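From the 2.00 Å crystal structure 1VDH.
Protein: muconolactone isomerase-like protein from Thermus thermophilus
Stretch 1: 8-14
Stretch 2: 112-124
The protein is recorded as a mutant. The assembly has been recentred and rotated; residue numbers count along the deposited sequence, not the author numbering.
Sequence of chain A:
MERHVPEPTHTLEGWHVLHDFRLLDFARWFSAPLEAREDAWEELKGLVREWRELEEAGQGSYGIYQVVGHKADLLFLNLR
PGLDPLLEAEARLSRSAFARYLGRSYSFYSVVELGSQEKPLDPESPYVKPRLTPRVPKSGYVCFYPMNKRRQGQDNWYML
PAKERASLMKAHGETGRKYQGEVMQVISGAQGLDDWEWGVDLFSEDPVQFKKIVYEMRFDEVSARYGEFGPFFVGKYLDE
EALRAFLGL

Stretch 1, residues 8-14: PTHTLEG
Stretch 2, residues 112-124: VELGSQEKPLDPE

One face of the His10 imidazole is covered by a proline from the loop that follows the partner strand: Pro120 CG lies 3.8 Å from the centroid of the His10 ring, 6° off the ring normal, an almost axial CH-pi contact. In the same ring NE2 sits 2.9 Å from Glu118 O, near the ring plane; chi1 -54° (m) and chi2 -79° bring the imidazole to this loop, with Pro120 over its face and Glu118 O at its edge.

The frame is a two-stranded antiparallel pairing of 10-14 with 112-116, axes 4.6 Å apart at closest approach and N-to-C directions 160° apart. Both strands are extended, from phi/psi -81/142 at His10 and -130/125 at Leu12 to -117/118 at Leu114 and -147/128 at Ser116; Gly14 departs at -120/-136. In register, His10 faces Ser116 (CA-CA 5.3 Å), Thr11 Gly115 (4.5 Å), Leu12 Leu114 (5.2 Å) and Glu13 Glu113 (4.9 Å).

His10 and Ser116 form a hydrogen-bonded pair, N of each to O of the other at 3.0 Å. Leu12 and Leu114 repeat it, again 3.0 Å from each N to the opposite O, and Gly14 N donates to Val112 O at 2.8 Å. At the intervening non-hydrogen-bonded pairs, CA-H groups approach the same carbonyls: Thr11 CA to Leu114 O and Gly115 CA to His10 O, both 3.3 Å.

His10, Leu12, Leu114 and Ser116 share one face. Leu12 (m, t) meets Leu114 (m, t) CB to CB at 4.2 Å, while its CD1 reaches Leu121 CB at 3.9 Å and Pro123 CB at 4.1 Å, so the returning loop extends the apolar contact. Ser116 (t) helps to fix that loop, its OG donating to Lys119 O at 2.5 Å.

Thr11, Glu13 and Glu113 occupy the other face. Thr11 (p) places CG2 3.7 Å from Glu113 CD and donates from OG1 to Glu13 OE2 at 2.8 Å, tying alternate residues of one strand; Glu13 folds back with chi angles -76°, 65° and 52°. Gly115 adds no side chain here, although there is room for a CB.

Beyond the strand, Thr9 (m; -64/136) donates from OG1 to Gln117 OE1 at 2.8 Å. Gln117 (m, m; -74/-34) starts away from stretch 1, but its bent side chain returns the amide. A water donates to Thr9 OG1 at 2.9 Å and accepts a weak bond from Gln117 NE2 at 3.4 Å, bridging the pair. Together the stretches bury 699 Å².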

# COMPACT_ATOMS: atom_id res chain seq x y z
N PRO A 8 -21.59 -25.18 5.63
CA PRO A 8 -21.67 -23.93 4.88
C PRO A 8 -22.98 -23.18 4.98
O PRO A 8 -24.06 -23.77 4.99
CB PRO A 8 -21.35 -24.37 3.45
CG PRO A 8 -21.83 -25.79 3.41
CD PRO A 8 -21.34 -26.32 4.72
N THR A 9 -22.87 -21.86 5.07
CA THR A 9 -24.02 -20.98 5.16
C THR A 9 -24.82 -21.06 3.87
O THR A 9 -24.25 -21.09 2.78
CB THR A 9 -23.54 -19.52 5.37
OG1 THR A 9 -22.71 -19.46 6.53
CG2 THR A 9 -24.73 -18.58 5.53
N HIS A 10 -26.15 -21.13 4.00
CA HIS A 10 -27.05 -21.19 2.85
C HIS A 10 -27.23 -19.78 2.31
O HIS A 10 -27.34 -18.83 3.09
CB HIS A 10 -28.43 -21.73 3.24
CG HIS A 10 -28.39 -23.04 3.96
ND1 HIS A 10 -28.22 -24.24 3.30
CD2 HIS A 10 -28.51 -23.35 5.27
CE1 HIS A 10 -28.23 -25.23 4.18
NE2 HIS A 10 -28.41 -24.71 5.38
N THR A 11 -27.29 -19.64 0.99
CA THR A 11 -27.48 -18.33 0.38
C THR A 11 -28.45 -18.35 -0.79
O THR A 11 -28.68 -19.38 -1.41
CB THR A 11 -26.15 -17.72 -0.14
OG1 THR A 11 -25.58 -18.57 -1.15
CG2 THR A 11 -25.14 -17.52 0.98
N LEU A 12 -29.01 -17.17 -1.07
CA LEU A 12 -29.91 -16.94 -2.18
C LEU A 12 -29.34 -15.71 -2.87
O LEU A 12 -29.10 -14.69 -2.22
CB LEU A 12 -31.33 -16.64 -1.69
CG LEU A 12 -32.13 -17.78 -1.05
CD1 LEU A 12 -33.51 -17.27 -0.66
CD2 LEU A 12 -32.24 -18.95 -2.01
N GLU A 13 -29.07 -15.82 -4.16
CA GLU A 13 -28.51 -14.71 -4.92
C GLU A 13 -29.59 -13.95 -5.68
O GLU A 13 -30.51 -14.56 -6.22
CB GLU A 13 -27.45 -15.20 -5.91
CG GLU A 13 -26.11 -15.55 -5.28
CD GLU A 13 -26.19 -16.73 -4.33
OE1 GLU A 13 -26.70 -17.79 -4.74
OE2 GLU A 13 -25.73 -16.60 -3.18
N GLY A 14 -29.45 -12.63 -5.72
CA GLY A 14 -30.40 -11.79 -6.43
C GLY A 14 -29.69 -11.01 -7.51
O GLY A 14 -28.85 -11.55 -8.24
N VAL A 112 -26.32 -9.43 -4.77
CA VAL A 112 -27.23 -9.34 -3.63
C VAL A 112 -27.37 -10.74 -3.03
O VAL A 112 -27.69 -11.70 -3.73
CB VAL A 112 -28.62 -8.77 -4.03
CG1 VAL A 112 -29.60 -8.86 -2.86
CG2 VAL A 112 -28.46 -7.31 -4.45
N GLU A 113 -27.09 -10.84 -1.73
CA GLU A 113 -27.11 -12.11 -1.04
C GLU A 113 -27.96 -12.13 0.22
O GLU A 113 -27.89 -11.22 1.04
CB GLU A 113 -25.67 -12.49 -0.69
CG GLU A 113 -25.50 -13.84 -0.02
CD GLU A 113 -24.15 -13.97 0.66
OE1 GLU A 113 -23.15 -14.27 -0.03
OE2 GLU A 113 -24.09 -13.76 1.89
N LEU A 114 -28.77 -13.18 0.35
CA LEU A 114 -29.61 -13.37 1.52
C LEU A 114 -29.10 -14.66 2.15
O LEU A 114 -29.12 -15.71 1.51
CB LEU A 114 -31.09 -13.50 1.12
CG LEU A 114 -31.67 -12.36 0.28
CD1 LEU A 114 -33.17 -12.56 0.13
CD2 LEU A 114 -31.38 -11.02 0.94
N GLY A 115 -28.59 -14.58 3.37
CA GLY A 115 -28.06 -15.76 4.01
C GLY A 115 -28.78 -16.27 5.24
O GLY A 115 -29.50 -15.53 5.92
N SER A 116 -28.56 -17.55 5.53
CA SER A 116 -29.14 -18.22 6.68
C SER A 116 -28.12 -19.25 7.14
O SER A 116 -27.66 -20.07 6.35
CB SER A 116 -30.44 -18.92 6.30
OG SER A 116 -31.02 -19.52 7.44
N GLN A 117 -27.77 -19.22 8.42
CA GLN A 117 -26.77 -20.13 8.98
C GLN A 117 -27.22 -21.57 9.16
O GLN A 117 -26.41 -22.50 9.00
CB GLN A 117 -26.24 -19.57 10.31
CG GLN A 117 -25.60 -18.19 10.19
CD GLN A 117 -24.43 -18.14 9.22
OE1 GLN A 117 -23.69 -19.12 9.08
NE2 GLN A 117 -24.26 -17.01 8.55
N GLU A 118 -28.50 -21.77 9.49
CA GLU A 118 -29.03 -23.12 9.70
C GLU A 118 -30.17 -23.51 8.75
O GLU A 118 -29.94 -24.20 7.77
CB GLU A 118 -29.47 -23.30 11.16
CG GLU A 118 -28.32 -23.24 12.16
CD GLU A 118 -28.76 -23.49 13.59
OE1 GLU A 118 -29.58 -22.71 14.11
OE2 GLU A 118 -28.27 -24.47 14.20
N LYS A 119 -31.39 -23.09 9.06
CA LYS A 119 -32.55 -23.41 8.23
C LYS A 119 -32.62 -22.55 6.97
O LYS A 119 -32.70 -21.33 7.05
CB LYS A 119 -33.84 -23.27 9.03
CG LYS A 119 -34.05 -24.36 10.09
CD LYS A 119 -34.24 -25.73 9.44
CE LYS A 119 -34.44 -26.82 10.48
NZ LYS A 119 -35.64 -26.60 11.33
N PRO A 120 -32.63 -23.19 5.79
CA PRO A 120 -32.69 -22.50 4.49
C PRO A 120 -33.86 -21.52 4.39
O PRO A 120 -34.94 -21.78 4.92
CB PRO A 120 -32.86 -23.66 3.50
CG PRO A 120 -32.13 -24.77 4.17
CD PRO A 120 -32.60 -24.65 5.60
N LEU A 121 -33.63 -20.39 3.74
CA LEU A 121 -34.66 -19.37 3.57
C LEU A 121 -35.68 -19.78 2.51
O LEU A 121 -35.35 -20.49 1.55
CB LEU A 121 -34.03 -18.04 3.15
CG LEU A 121 -33.15 -17.27 4.13
CD1 LEU A 121 -32.57 -16.05 3.43
CD2 LEU A 121 -33.95 -16.84 5.35
N ASP A 122 -36.92 -19.33 2.69
CA ASP A 122 -37.99 -19.61 1.75
C ASP A 122 -37.88 -18.55 0.66
O ASP A 122 -38.17 -17.38 0.89
CB ASP A 122 -39.35 -19.51 2.45
CG ASP A 122 -40.53 -19.82 1.54
OD1 ASP A 122 -40.32 -20.26 0.38
OD2 ASP A 122 -41.68 -19.63 1.98
N PRO A 123 -37.44 -18.94 -0.55
CA PRO A 123 -37.29 -18.00 -1.67
C PRO A 123 -38.60 -17.37 -2.13
O PRO A 123 -38.60 -16.40 -2.89
CB PRO A 123 -36.65 -18.87 -2.76
CG PRO A 123 -37.21 -20.22 -2.48
CD PRO A 123 -37.11 -20.32 -0.98
N GLU A 124 -39.72 -17.92 -1.65
CA GLU A 124 -41.04 -17.44 -2.01
C GLU A 124 -41.66 -16.54 -0.94
O GLU A 124 -42.73 -15.97 -1.16
CB GLU A 124 -41.96 -18.62 -2.31
CG GLU A 124 -42.60 -18.58 -3.69
CD GLU A 124 -41.58 -18.38 -4.79
OE1 GLU A 124 -41.69 -17.37 -5.52
OE2 GLU A 124 -40.67 -19.23 -4.94
O HOH W 1 -21.22 -17.05 6.99